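Long-range contacts in pyruvate kinase (PDB 3QTG), which catalyses the last step of glycolysis, the transfer of a phosphoryl group from phosphoenolpyruvate to ADP, yielding pyruvate and ATP: residues A[14-20]-A[413-419]; A[86-91]-A[115-121]; A[100-106]-A[149-155]; A[284-290]-A[316-322]. One frame throughout, in Å; residues are numbered along the deposited sequence.

Contact 1. Residues A[14-20]-A[413-419]; sequences RNLTKRV and SIVWALE
The backbone of 14-20 runs extended except at L16 (phi/psi -92/-43), where it kinks before strand 18-20. Opposite, 413-419 is a loop whose type II beta turn from V415 to L418 (A417 at 71/-13) leads into strand 418-419. The two segments come closest at L16 and A417, CA to CA 4.0 Å, where A417 N donates to L16 O at 3.0 Å. K18 (chi1 to chi4 m, m, t, p) curls its ammonium against the backbone of 413-418, and NZ donates to S413 O (2.9 Å), V415 O (2.7 Å) and L418 O (2.8 Å), three carbonyls satisfying a buried charge. L16 lays CB over the six-membered ring of W416, 3.8 Å from its centroid and 11° off the normal, while L16 CD2 meets A417 CB at 3.8 Å. V20 CG2 touches I414 CG2 at 3.8 Å. At the exposed end, R14 NH1 and E419 OE2 form a long, purely electrostatic salt bridge of 3.8 Å. The contact joins the first strand of the TIM barrel to the C-terminal alpha/beta domain: K18 and V20 pair with strand 318-321, helix 331-343 lies against N15 and R19, and helix 385-391 packs on V415 and L418.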
# COMPACT_ATOMS: atom_id res chain seq x y z
N ARG A 14 10.01 30.46 -7.97
CA ARG A 14 10.63 30.51 -6.64
C ARG A 14 11.19 29.15 -6.23
O ARG A 14 10.52 28.13 -6.35
CB ARG A 14 9.64 31.03 -5.58
CG ARG A 14 10.29 31.34 -4.22
CD ARG A 14 11.47 32.31 -4.34
NE ARG A 14 11.03 33.69 -4.58
CZ ARG A 14 11.16 34.69 -3.71
NH1 ARG A 14 11.72 34.48 -2.52
NH2 ARG A 14 10.72 35.91 -4.03
N ASN A 15 12.43 29.16 -5.75
CA ASN A 15 13.13 27.93 -5.45
C ASN A 15 12.73 27.27 -4.13
O ASN A 15 12.43 27.94 -3.13
CB ASN A 15 14.66 28.08 -5.60
CG ASN A 15 15.13 28.01 -7.06
OD1 ASN A 15 16.06 28.72 -7.47
ND2 ASN A 15 14.47 27.17 -7.86
N LEU A 16 12.69 25.95 -4.16
CA LEU A 16 12.44 25.16 -2.98
C LEU A 16 13.78 24.81 -2.38
O LEU A 16 13.96 24.94 -1.18
CB LEU A 16 11.62 23.92 -3.33
CG LEU A 16 10.28 24.16 -4.05
CD1 LEU A 16 9.54 22.84 -4.21
CD2 LEU A 16 9.41 25.15 -3.29
N THR A 17 14.73 24.43 -3.24
CA THR A 17 16.13 24.27 -2.86
C THR A 17 16.74 25.65 -2.63
O THR A 17 16.65 26.53 -3.48
CB THR A 17 16.94 23.54 -3.92
OG1 THR A 17 16.23 22.37 -4.33
CG2 THR A 17 18.31 23.15 -3.37
N LYS A 18 17.36 25.82 -1.47
CA LYS A 18 17.97 27.09 -1.11
C LYS A 18 19.44 27.20 -1.57
O LYS A 18 20.14 26.20 -1.69
CB LYS A 18 17.81 27.36 0.40
CG LYS A 18 16.35 27.34 0.87
CD LYS A 18 15.49 28.30 0.04
CE LYS A 18 14.08 28.37 0.53
NZ LYS A 18 14.09 28.76 1.96
N ARG A 19 19.86 28.43 -1.82
CA ARG A 19 21.12 28.71 -2.50
C ARG A 19 22.02 29.48 -1.54
O ARG A 19 21.66 30.57 -1.08
CB ARG A 19 20.85 29.56 -3.76
CG ARG A 19 19.82 28.95 -4.75
CD ARG A 19 19.05 30.03 -5.55
NE ARG A 19 18.32 30.94 -4.66
CZ ARG A 19 17.59 31.98 -5.03
NH1 ARG A 19 17.46 32.32 -6.30
NH2 ARG A 19 16.98 32.70 -4.10
N VAL A 20 23.15 28.88 -1.20
CA VAL A 20 24.13 29.49 -0.31
C VAL A 20 25.45 29.76 -1.07
O VAL A 20 25.94 28.89 -1.79
CB VAL A 20 24.39 28.60 0.95
CG1 VAL A 20 25.67 29.03 1.70
CG2 VAL A 20 23.19 28.64 1.86
N SER A 413 15.53 31.07 6.15
CA SER A 413 15.93 31.40 4.80
C SER A 413 16.61 30.25 4.02
O SER A 413 16.53 30.19 2.79
CB SER A 413 16.87 32.59 4.86
OG SER A 413 16.91 33.19 3.58
N ILE A 414 17.29 29.36 4.75
CA ILE A 414 17.99 28.24 4.13
C ILE A 414 17.34 26.87 4.42
O ILE A 414 17.95 25.82 4.23
CB ILE A 414 19.54 28.26 4.43
CG1 ILE A 414 19.86 28.09 5.93
CG2 ILE A 414 20.15 29.58 3.91
CD1 ILE A 414 21.27 27.54 6.17
N VAL A 415 16.09 26.90 4.88
CA VAL A 415 15.29 25.70 5.07
C VAL A 415 14.42 25.49 3.81
O VAL A 415 13.88 26.45 3.25
CB VAL A 415 14.42 25.78 6.37
CG1 VAL A 415 13.58 24.49 6.56
CG2 VAL A 415 15.31 25.98 7.62
N TRP A 416 14.34 24.25 3.34
CA TRP A 416 13.49 23.83 2.20
C TRP A 416 12.14 24.54 2.09
O TRP A 416 11.33 24.50 3.02
CB TRP A 416 13.24 22.32 2.29
CG TRP A 416 12.20 21.81 1.33
CD1 TRP A 416 10.84 21.72 1.56
CD2 TRP A 416 12.42 21.30 0.01
NE1 TRP A 416 10.22 21.19 0.47
CE2 TRP A 416 11.15 20.93 -0.50
CE3 TRP A 416 13.57 21.11 -0.78
CZ2 TRP A 416 10.98 20.38 -1.79
CZ3 TRP A 416 13.40 20.55 -2.09
CH2 TRP A 416 12.10 20.19 -2.56
N ALA A 417 11.91 25.18 0.94
CA ALA A 417 10.62 25.77 0.50
C ALA A 417 10.16 27.02 1.23
O ALA A 417 9.21 27.68 0.79
CB ALA A 417 9.46 24.71 0.48
N LEU A 418 10.80 27.34 2.35
CA LEU A 418 10.29 28.40 3.22
C LEU A 418 10.56 29.78 2.66
O LEU A 418 11.69 30.10 2.23
CB LEU A 418 10.83 28.30 4.65
CG LEU A 418 10.61 26.99 5.42
CD1 LEU A 418 10.97 27.21 6.86
CD2 LEU A 418 9.16 26.47 5.28
N GLU A 419 9.52 30.60 2.67
CA GLU A 419 9.67 32.02 2.38
C GLU A 419 9.31 32.86 3.61
O GLU A 419 8.14 33.15 3.85
CB GLU A 419 8.88 32.46 1.15
CG GLU A 419 9.50 33.73 0.56
CD GLU A 419 8.59 34.46 -0.38
OE1 GLU A 419 8.32 35.65 -0.13
OE2 GLU A 419 8.14 33.85 -1.37

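Contact 2. Residues A[86-91]-A[115-121]; sequences IRVGST and IPVPNKA
I115 opens the second segment in strand 115-117, its CG2 3.9 Å from V88 CG1. P116 follows and carries the one hydrogen bond across the contact: G89 N donates to P116 O at 2.8 Å with an N-H...O angle of 171°. The two segments run in opposite senses here, with V88 nearest V117 and G89 nearest P116 (both CA to CA 5.1 Å) and I86 nearest N119 (6.6 Å). T91 CB lies 4.1 Å from P116 CD. V117 (chi1 t) puts CG1 3.4 Å from CG2 of I86 (m, t). P118 CD then lies 3.1 Å from R87 O. N119 (chi1 t) is the N-cap of helix 120-125: its OD1 accepts from A121 N at 3.2 Å, while its CB meets I86 CD1 at 3.8 Å. R87, which probably binds ATP, as in related pyruvate kinases, points its CB away from this segment, and its NH1 bonds to G164 O. Chemically, one backbone bond fixes the register between these two segments and aliphatic and proline packing does the rest; further backbone bonds, such as I86 to I167 and V88 to K165, tie the loop to the small beta domain.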
# COMPACT_ATOMS: atom_id res chain seq x y z
N ILE A 86 46.29 19.00 11.94
CA ILE A 86 47.66 18.65 12.25
C ILE A 86 48.52 19.20 11.12
O ILE A 86 48.26 18.93 9.96
CB ILE A 86 47.86 17.11 12.43
CG1 ILE A 86 47.08 16.63 13.66
CG2 ILE A 86 49.35 16.77 12.52
CD1 ILE A 86 47.26 15.13 13.98
N ARG A 87 49.52 20.00 11.49
CA ARG A 87 50.36 20.65 10.49
C ARG A 87 51.83 20.35 10.70
O ARG A 87 52.25 20.10 11.82
CB ARG A 87 50.12 22.16 10.52
CG ARG A 87 48.73 22.51 10.02
CD ARG A 87 48.31 23.93 10.32
NE ARG A 87 46.96 24.12 9.79
CZ ARG A 87 46.67 24.45 8.53
NH1 ARG A 87 47.64 24.66 7.65
NH2 ARG A 87 45.40 24.57 8.16
N VAL A 88 52.60 20.35 9.61
CA VAL A 88 54.03 20.19 9.68
C VAL A 88 54.55 21.30 10.62
O VAL A 88 54.06 22.44 10.57
CB VAL A 88 54.69 20.30 8.29
CG1 VAL A 88 56.20 20.21 8.37
CG2 VAL A 88 54.13 19.23 7.32
N GLY A 89 55.50 20.96 11.48
CA GLY A 89 56.11 21.94 12.38
C GLY A 89 57.19 22.75 11.68
O GLY A 89 57.30 22.75 10.45
N SER A 90 58.02 23.42 12.46
CA SER A 90 59.02 24.32 11.91
C SER A 90 60.17 23.56 11.23
O SER A 90 60.79 22.64 11.80
CB SER A 90 59.52 25.29 13.00
OG SER A 90 60.76 25.84 12.60
N THR A 91 60.45 23.94 9.99
CA THR A 91 61.47 23.30 9.15
C THR A 91 61.69 24.18 7.91
O THR A 91 60.77 24.86 7.44
CB THR A 91 61.05 21.80 8.73
OG1 THR A 91 62.15 21.13 8.07
CG2 THR A 91 59.86 21.77 7.82
N ILE A 115 60.55 15.10 8.78
CA ILE A 115 59.36 15.96 8.80
C ILE A 115 58.83 16.01 10.23
O ILE A 115 58.49 14.97 10.81
CB ILE A 115 58.20 15.47 7.87
CG1 ILE A 115 58.68 15.04 6.48
CG2 ILE A 115 57.06 16.50 7.79
CD1 ILE A 115 59.68 15.99 5.82
N PRO A 116 58.76 17.23 10.82
CA PRO A 116 58.26 17.32 12.16
C PRO A 116 56.72 17.41 12.23
O PRO A 116 56.09 18.24 11.56
CB PRO A 116 58.93 18.59 12.68
CG PRO A 116 59.09 19.45 11.47
CD PRO A 116 59.15 18.55 10.28
N VAL A 117 56.12 16.56 13.05
CA VAL A 117 54.66 16.57 13.24
C VAL A 117 54.38 16.73 14.74
O VAL A 117 54.57 15.78 15.50
CB VAL A 117 53.99 15.30 12.68
CG1 VAL A 117 52.48 15.45 12.73
CG2 VAL A 117 54.42 15.04 11.24
N PRO A 118 53.96 17.95 15.17
CA PRO A 118 53.80 18.22 16.60
C PRO A 118 52.50 17.73 17.24
O PRO A 118 51.92 18.41 18.08
CB PRO A 118 53.91 19.75 16.66
CG PRO A 118 53.33 20.21 15.42
CD PRO A 118 53.72 19.16 14.37
N ASN A 119 52.03 16.55 16.86
CA ASN A 119 50.81 16.04 17.46
C ASN A 119 50.82 14.53 17.54
O ASN A 119 50.87 13.86 16.50
CB ASN A 119 49.58 16.53 16.70
CG ASN A 119 48.36 16.59 17.59
OD1 ASN A 119 48.15 15.70 18.41
ND2 ASN A 119 47.57 17.66 17.46
N LYS A 120 50.76 14.00 18.76
CA LYS A 120 50.81 12.55 18.96
C LYS A 120 49.63 11.82 18.31
O LYS A 120 49.76 10.67 17.92
CB LYS A 120 50.88 12.15 20.45
CG LYS A 120 51.54 10.73 20.66
CD LYS A 120 51.18 10.18 22.04
CE LYS A 120 51.62 8.70 22.24
NZ LYS A 120 53.01 8.57 22.79
N ALA A 121 48.49 12.50 18.19
CA ALA A 121 47.30 11.92 17.55
C ALA A 121 47.59 11.45 16.11
O ALA A 121 46.96 10.49 15.65
CB ALA A 121 46.13 12.90 17.58

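Contact 3. Residues A[100-106]-A[149-155]; sequences EVVKFKL and DWIEAVA
F104 (chi1 m) lays its ring beside I151 and A153 of the neighbouring strand, CD1 3.7 Å from I151 CG2 and CE1 4.1 Å from A153 CB. Both strands belong to the mixed beta sheet of the small B domain that pyruvate kinase inserts into its TIM barrel. They are antiparallel, their axes 4.4 Å apart at closest approach with N-to-C directions at 148°. V102-A153 and F104-I151 are hydrogen-bonded pairs (CA to CA 5.2 and 5.0 Å); V101-V154, K103-E152 and K105-W150 are non-hydrogen-bonded pairs at 4.4 to 4.5 Å. V102 N to A153 O (2.8 Å) is answered by A153 N to V102 O (2.9 Å), and F104 N to I151 O (2.8 Å) by I151 N to F104 O (2.9 Å). Outside these pairs, A155 N reaches E100 O at 3.1 Å and L106 N reaches D149 O at 3.0 Å.

The face with V102, F104, I151 and A153 is buried; strand 115-117 adds I115 and V117 to it, and helix 120-125 sets F122 and F123 against I151. The other face, with V101, K103, K105, W150, E152 and V154, is more open. There V101 CG2 and V154 CG2 meet at 4.0 Å, and K103 runs near the indole of W150 (chi1 p), its NZ 5.0 Å from the five-membered ring centroid, at most a weak cation-pi attraction.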
# COMPACT_ATOMS: atom_id res chain seq x y z
N GLU A 100 61.43 8.00 -2.59
CA GLU A 100 62.17 8.30 -1.34
C GLU A 100 61.44 7.82 -0.07
O GLU A 100 60.24 8.02 0.08
CB GLU A 100 62.43 9.81 -1.22
CG GLU A 100 63.37 10.24 -0.06
CD GLU A 100 63.72 11.73 -0.07
OE1 GLU A 100 63.55 12.40 -1.11
OE2 GLU A 100 64.18 12.24 0.99
N VAL A 101 62.17 7.17 0.84
CA VAL A 101 61.64 6.83 2.15
C VAL A 101 61.78 8.06 3.07
O VAL A 101 62.88 8.52 3.37
CB VAL A 101 62.33 5.56 2.74
CG1 VAL A 101 61.66 5.14 4.04
CG2 VAL A 101 62.28 4.40 1.71
N VAL A 102 60.64 8.61 3.45
CA VAL A 102 60.55 9.84 4.22
C VAL A 102 60.23 9.51 5.68
O VAL A 102 59.38 8.67 5.96
CB VAL A 102 59.46 10.80 3.60
CG1 VAL A 102 59.42 12.11 4.35
CG2 VAL A 102 59.74 11.06 2.11
N LYS A 103 60.90 10.19 6.59
CA LYS A 103 60.69 9.98 8.03
C LYS A 103 59.90 11.12 8.69
O LYS A 103 60.20 12.30 8.48
CB LYS A 103 62.03 9.76 8.74
CG LYS A 103 61.89 9.40 10.22
CD LYS A 103 62.86 8.29 10.62
CE LYS A 103 62.99 8.17 12.12
NZ LYS A 103 64.32 7.60 12.52
N PHE A 104 58.89 10.74 9.47
CA PHE A 104 58.12 11.68 10.29
C PHE A 104 58.42 11.40 11.76
O PHE A 104 58.42 10.25 12.17
CB PHE A 104 56.61 11.54 10.06
CG PHE A 104 56.17 11.76 8.63
CD1 PHE A 104 56.49 10.84 7.63
CD2 PHE A 104 55.43 12.89 8.29
CE1 PHE A 104 56.08 11.04 6.31
CE2 PHE A 104 55.01 13.12 7.00
CZ PHE A 104 55.33 12.19 5.98
N LYS A 105 58.66 12.46 12.53
CA LYS A 105 58.90 12.31 13.97
C LYS A 105 58.02 13.27 14.71
O LYS A 105 57.74 14.38 14.23
CB LYS A 105 60.38 12.57 14.35
CG LYS A 105 61.35 11.56 13.74
CD LYS A 105 62.83 11.83 14.06
CE LYS A 105 63.72 11.27 12.93
NZ LYS A 105 65.26 11.37 13.12
N LEU A 106 57.59 12.83 15.89
CA LEU A 106 56.90 13.69 16.82
C LEU A 106 57.82 14.82 17.32
O LEU A 106 58.71 14.59 18.14
CB LEU A 106 56.34 12.86 17.98
CG LEU A 106 55.50 13.55 19.05
CD1 LEU A 106 54.27 14.16 18.48
CD2 LEU A 106 55.13 12.54 20.15
N ASP A 149 57.52 7.15 18.40
CA ASP A 149 56.96 8.43 17.98
C ASP A 149 57.52 8.78 16.59
O ASP A 149 58.02 9.87 16.35
CB ASP A 149 57.31 9.50 19.02
CG ASP A 149 56.57 9.30 20.34
OD1 ASP A 149 55.33 9.03 20.32
OD2 ASP A 149 57.21 9.43 21.41
N TRP A 150 57.44 7.82 15.67
CA TRP A 150 57.96 8.01 14.32
C TRP A 150 57.30 7.10 13.28
O TRP A 150 56.71 6.08 13.60
CB TRP A 150 59.49 7.89 14.29
CG TRP A 150 60.00 6.52 14.60
CD1 TRP A 150 60.43 6.06 15.81
CD2 TRP A 150 60.13 5.42 13.68
NE1 TRP A 150 60.83 4.74 15.71
CE2 TRP A 150 60.65 4.33 14.42
CE3 TRP A 150 59.87 5.26 12.31
CZ2 TRP A 150 60.91 3.08 13.83
CZ3 TRP A 150 60.11 4.03 11.73
CH2 TRP A 150 60.64 2.95 12.48
N ILE A 151 57.46 7.50 12.02
CA ILE A 151 56.87 6.85 10.88
C ILE A 151 57.83 6.97 9.70
O ILE A 151 58.49 7.98 9.53
CB ILE A 151 55.48 7.52 10.57
CG1 ILE A 151 54.36 6.76 11.27
CG2 ILE A 151 55.19 7.68 9.08
CD1 ILE A 151 53.42 7.70 12.03
N GLU A 152 57.93 5.91 8.90
CA GLU A 152 58.53 6.00 7.59
C GLU A 152 57.46 5.77 6.52
O GLU A 152 56.58 4.92 6.68
CB GLU A 152 59.67 4.98 7.46
CG GLU A 152 60.90 5.31 8.36
CD GLU A 152 61.93 4.19 8.41
OE1 GLU A 152 61.57 3.01 8.12
OE2 GLU A 152 63.10 4.48 8.73
N ALA A 153 57.56 6.51 5.42
CA ALA A 153 56.61 6.41 4.32
C ALA A 153 57.27 6.67 2.97
O ALA A 153 58.19 7.47 2.87
CB ALA A 153 55.44 7.35 4.56
N VAL A 154 56.83 6.00 1.92
CA VAL A 154 57.43 6.15 0.60
C VAL A 154 56.60 7.12 -0.20
O VAL A 154 55.38 6.92 -0.35
CB VAL A 154 57.53 4.78 -0.16
CG1 VAL A 154 57.94 4.97 -1.63
CG2 VAL A 154 58.50 3.84 0.54
N ALA A 155 57.25 8.15 -0.73
CA ALA A 155 56.60 9.14 -1.55
C ALA A 155 56.23 8.53 -2.92
O ALA A 155 57.06 7.90 -3.58
CB ALA A 155 57.49 10.33 -1.73

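Contact 4. Residues A[284-290]-A[316-322]; sequences IAVATQL and VDSLWLT
I284 and W320 lose the most surface here, 75 and 74 Å², and L290 follows with 64 Å². I284 N, at the strand start, donates to D317 OD2 at 2.7 Å, and I284 O takes weak bonds from D317 N (2.9 Å) and S318 N (3.3 Å). D317 OD2 is shared with R394 in a salt bridge. I284 CG1 lies 4.2 Å from V316 CG1, while the end of the side chain leads away.

W320 (chi1 m) turns its indole back along the sheet so that A285 CB sits over the five-membered ring, 3.7 Å from the centroid; W320 NE1 donates to S318 OG at 3.0 Å, and that serine is also bonded to Y249. The strands are parallel, their axes 4.8 Å apart and 28° from alignment, in the register A285-S318, V286-L319, A287-W320. V286 N to S318 O (3.2 Å) and W320 N to V286 O (3.0 Å) are followed by a weak T288 N to W320 O bond (3.3 Å). Linked through helix 302-313, they form the last beta-alpha-beta unit of the TIM barrel.

L290 (m, t), beyond the strand end, puts CD1 3.9 Å from L319 CB and its own CB 4.2 Å from L321 CD2. T288, which probably binds substrate, as in relatives, has phi 76°; its OG1 donates to A287 O at 2.6 Å and bonds to G255 N.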
# COMPACT_ATOMS: atom_id res chain seq x y z
N ILE A 284 19.33 19.51 5.57
CA ILE A 284 20.52 18.90 4.96
C ILE A 284 21.06 19.79 3.82
O ILE A 284 20.31 20.28 2.97
CB ILE A 284 20.23 17.44 4.48
CG1 ILE A 284 21.37 16.86 3.62
CG2 ILE A 284 18.86 17.32 3.77
CD1 ILE A 284 22.52 16.25 4.42
N ALA A 285 22.37 20.02 3.84
CA ALA A 285 23.05 20.73 2.76
C ALA A 285 24.09 19.86 2.07
O ALA A 285 24.61 18.90 2.65
CB ALA A 285 23.72 22.01 3.32
N VAL A 286 24.34 20.16 0.81
CA VAL A 286 25.50 19.62 0.11
C VAL A 286 26.40 20.81 -0.26
O VAL A 286 25.93 21.78 -0.86
CB VAL A 286 25.13 18.73 -1.10
CG1 VAL A 286 26.37 18.32 -1.87
CG2 VAL A 286 24.37 17.45 -0.63
N ALA A 287 27.67 20.72 0.14
CA ALA A 287 28.66 21.80 0.00
C ALA A 287 29.88 21.35 -0.80
O ALA A 287 30.31 20.20 -0.68
CB ALA A 287 29.11 22.26 1.41
N THR A 288 30.45 22.29 -1.57
CA THR A 288 31.75 22.17 -2.28
C THR A 288 31.64 21.31 -3.53
O THR A 288 30.86 20.34 -3.55
CB THR A 288 32.91 21.64 -1.38
OG1 THR A 288 32.82 20.22 -1.26
CG2 THR A 288 32.90 22.25 0.00
N GLN A 289 32.41 21.65 -4.57
CA GLN A 289 32.49 20.82 -5.77
C GLN A 289 31.13 20.69 -6.47
O GLN A 289 30.74 19.58 -6.89
CB GLN A 289 32.99 19.41 -5.43
CG GLN A 289 34.31 19.34 -4.68
CD GLN A 289 35.49 19.31 -5.60
OE1 GLN A 289 35.40 18.85 -6.75
NE2 GLN A 289 36.63 19.81 -5.11
N LEU A 290 30.40 21.80 -6.55
CA LEU A 290 29.15 21.79 -7.29
C LEU A 290 29.33 22.38 -8.68
O LEU A 290 28.90 21.79 -9.67
CB LEU A 290 28.04 22.50 -6.49
CG LEU A 290 27.60 21.78 -5.21
CD1 LEU A 290 26.90 22.74 -4.29
CD2 LEU A 290 26.76 20.51 -5.46
N VAL A 316 17.44 17.84 -0.90
CA VAL A 316 18.24 18.60 0.08
C VAL A 316 17.63 20.00 0.29
O VAL A 316 17.02 20.55 -0.63
CB VAL A 316 19.74 18.73 -0.36
CG1 VAL A 316 20.38 17.35 -0.47
CG2 VAL A 316 19.88 19.51 -1.69
N ASP A 317 17.81 20.56 1.49
CA ASP A 317 17.33 21.91 1.80
C ASP A 317 18.11 22.98 1.05
O ASP A 317 17.54 23.99 0.64
CB ASP A 317 17.46 22.26 3.29
CG ASP A 317 16.62 21.39 4.19
OD1 ASP A 317 15.61 21.90 4.75
OD2 ASP A 317 16.98 20.22 4.37
N SER A 318 19.43 22.80 0.95
CA SER A 318 20.32 23.82 0.33
C SER A 318 21.57 23.25 -0.36
O SER A 318 22.00 22.11 -0.09
CB SER A 318 20.70 24.91 1.34
OG SER A 318 21.26 24.37 2.52
N LEU A 319 22.13 24.08 -1.26
CA LEU A 319 23.41 23.82 -1.94
C LEU A 319 24.33 25.00 -1.69
O LEU A 319 23.92 26.16 -1.83
CB LEU A 319 23.23 23.58 -3.45
CG LEU A 319 22.29 22.43 -3.92
CD1 LEU A 319 21.99 22.53 -5.40
CD2 LEU A 319 22.84 21.04 -3.62
N TRP A 320 25.57 24.71 -1.30
CA TRP A 320 26.50 25.75 -0.87
C TRP A 320 27.65 25.82 -1.86
O TRP A 320 28.40 24.87 -2.02
CB TRP A 320 27.06 25.40 0.51
CG TRP A 320 26.06 25.36 1.64
CD1 TRP A 320 24.69 25.34 1.56
CD2 TRP A 320 26.37 25.33 3.04
NE1 TRP A 320 24.14 25.31 2.82
CE2 TRP A 320 25.15 25.31 3.75
CE3 TRP A 320 27.57 25.34 3.77
CZ2 TRP A 320 25.09 25.28 5.15
CZ3 TRP A 320 27.51 25.30 5.16
CH2 TRP A 320 26.27 25.26 5.84
N LEU A 321 27.79 26.95 -2.54
CA LEU A 321 28.98 27.23 -3.34
C LEU A 321 30.10 27.72 -2.44
O LEU A 321 29.87 28.51 -1.52
CB LEU A 321 28.66 28.28 -4.41
CG LEU A 321 27.51 27.98 -5.38
CD1 LEU A 321 27.38 29.08 -6.44
CD2 LEU A 321 27.68 26.61 -6.03
N THR A 322 31.32 27.25 -2.70
CA THR A 322 32.47 27.67 -1.91
C THR A 322 33.46 28.48 -2.75
O THR A 322 33.26 29.68 -2.91
CB THR A 322 33.09 26.49 -1.11
OG1 THR A 322 33.36 25.40 -2.00
CG2 THR A 322 32.10 26.01 -0.05

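Overall arrangement
Contacts 1 and 4 are neighbours, centres 12 Å apart, in the eight-stranded barrel: strand 18-22 lies beside strand 318-321, closing the sheet, with V20 O 2.8 Å from L321 N. Contact 1 also reaches the C-terminal domain, and the other three are nested inside its loop. Contacts 2 and 3 form the second pair, also with centres 12 Å apart and crossed along the chain, sharing the sheet in which strands 115-117 and 101-106 are neighbours. Contact 1 lies 42 and 48 Å (centres) from them, on the opposite side of the chain's centre. Contact 2 holds R87, probably an ATP ligand, and contact 4 holds T288, probably a substrate ligand, consistent with an active site between barrel and B domain.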